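Local coordinates for ATP-dependent protease subunit HslV (Trypanosoma brucei brucei, PDB 4HNZ) that degrades proteins as the threonine protease subunit of the mitochondrial HslVU complex, cleaving chains that its partner ATPase HslU has unfolded and fed to it, at the interface of chains A and B. Residues are numbered along the deposited sequence; one frame, centred on the assembly and turned at random. Chains: chain A/B, HslVU complex proteolytic subunit, putative.

The interface of chains A and B. Residues chain A 132, 135-136, 139; chain B 133, 136, 151, 155.
B:Ile155, on helix 145-159 of chain B, lies against the side of helix 127-137 of chain A, and its two branches divide the surface they meet. The longer branch ends in CD1, which reaches the backbone of A:Ala136, 3.4 Å from CA, and also touches CB of A:Arg135. The shorter branch, CG2, meets A:Ala132 one turn earlier, 3.8 Å from its CA. The first torsion sets CG1 beside the backbone N and CG2 anti to it; the extended chi2 (164°) then carries CD1 on to A:Ala136. Beta-branched isoleucine suits this place because it is stiff and apolar, and alanine suits the facing positions because a lone methyl lets the other chain come up to the helix backbone.

Alanine also meets alanine where the two copies of helix 127-137 face each other. CB of A:Ala136 is 4.0 Å from CB of B:Ala133 and equally far from CB of B:Ala136, while CB of B:Ala133 rests near the carbonyl O of A:Ala132.

The interface is two-fold symmetric, so every contact has a twin, and the pair probably belongs to opposite rings of the HslV double ring. This contact's centre lies about 18 Å from the catalytic A:Thr1.

Polar contacts flank B:Ile155. B:Lys151, one turn earlier, bends its flexible chain to bring ammonium NZ 3.0 Å from the carbonyl O of A:Ala136, a hydrogen bond off the C=O axis (141°) and tilted 25° from the carbonyl plane. The helix C-terminus would probably favour a cation here. NZ also forms a salt bridge with carboxylate OD1 of A:Asp139 at 3.3 Å, an anion suitably placed just past the helix end; as a hydrogen bond it is weak, and the aspartate is poorly ordered. Long, extended A:Arg135 reaches past the apolar patch to a water, 2.7 Å from its guanidinium NH1 and 2.9 Å from the backbone O of B:Ile155.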
loop_
_atom_site.group_PDB
_atom_site.type_symbol
_atom_site.label_atom_id
_atom_site.label_comp_id
_atom_site.label_asym_id
_atom_site.label_seq_id
_atom_site.Cartn_x
_atom_site.Cartn_y
_atom_site.Cartn_z
ATOM N N ALA A 132 -14.226 23.307 22.218
ATOM C CA ALA A 132 -14.530 24.552 21.535
ATOM C C ALA A 132 -15.846 25.212 22.050
ATOM O O ALA A 132 -15.901 26.405 22.335
ATOM C CB ALA A 132 -14.614 24.328 20.023
ATOM N N ARG A 135 -15.283 26.424 25.674
ATOM C CA ARG A 135 -14.492 27.653 25.710
ATOM C C ARG A 135 -15.264 28.888 25.378
ATOM O O ARG A 135 -14.906 29.967 25.776
ATOM C CB ARG A 135 -13.268 27.532 24.791
ATOM C CG ARG A 135 -12.174 26.717 25.453
ATOM C CD ARG A 135 -10.901 26.687 24.636
ATOM N NE ARG A 135 -9.863 26.012 25.380
ATOM C CZ ARG A 135 -8.740 25.531 24.843
ATOM N NH1 ARG A 135 -8.513 25.608 23.539
ATOM N NH2 ARG A 135 -7.844 24.921 25.630
ATOM N N ALA A 136 -16.299 28.738 24.558
ATOM C CA ALA A 136 -17.087 29.887 24.133
ATOM C C ALA A 136 -17.906 30.395 25.283
ATOM O O ALA A 136 -18.222 31.573 25.337
ATOM C CB ALA A 136 -18.002 29.520 22.967
ATOM N N ASP A 139 -16.355 32.010 30.096
ATOM C CA ASP A 139 -16.249 33.332 30.697
ATOM C C ASP A 139 -17.596 34.073 30.601
ATOM O O ASP A 139 -17.638 35.230 30.899
ATOM C CB ASP A 139 -15.131 34.153 29.998
ATOM C CG ASP A 139 -15.336 34.277 28.430
ATOM O OD1 ASP A 139 -15.809 33.288 27.719
ATOM O OD2 ASP A 139 -15.002 35.393 27.898
ATOM N N ALA B 133 -18.311 26.430 18.590
ATOM C CA ALA B 133 -18.243 27.571 19.489
ATOM C C ALA B 133 -19.371 28.562 19.170
ATOM O O ALA B 133 -20.036 29.052 20.067
ATOM C CB ALA B 133 -16.907 28.219 19.363
ATOM N N ALA B 136 -22.680 27.507 20.614
ATOM C CA ALA B 136 -22.813 27.718 22.046
ATOM C C ALA B 136 -23.306 29.123 22.389
ATOM O O ALA B 136 -23.937 29.352 23.408
ATOM C CB ALA B 136 -21.483 27.471 22.715
ATOM N N LYS B 151 -15.611 35.611 18.427
ATOM C CA LYS B 151 -15.279 34.761 19.543
ATOM C C LYS B 151 -15.038 33.311 19.029
ATOM O O LYS B 151 -14.122 32.621 19.455
ATOM C CB LYS B 151 -16.450 34.812 20.528
ATOM C CG LYS B 151 -16.109 35.222 21.933
ATOM C CD LYS B 151 -15.793 33.985 22.784
ATOM C CE LYS B 151 -15.725 34.289 24.269
ATOM N NZ LYS B 151 -17.103 34.313 24.861
ATOM N N ILE B 155 -11.482 30.985 19.125
ATOM C CA ILE B 155 -11.447 29.664 19.679
ATOM C C ILE B 155 -11.030 28.606 18.640
ATOM O O ILE B 155 -10.156 27.786 18.901
ATOM C CB ILE B 155 -12.768 29.340 20.290
ATOM C CG1 ILE B 155 -12.926 30.170 21.561
ATOM C CG2 ILE B 155 -12.885 27.857 20.618
ATOM C CD1 ILE B 155 -14.379 30.211 22.051
HETATM O O HOH W 1 -9.549 27.348 21.692
#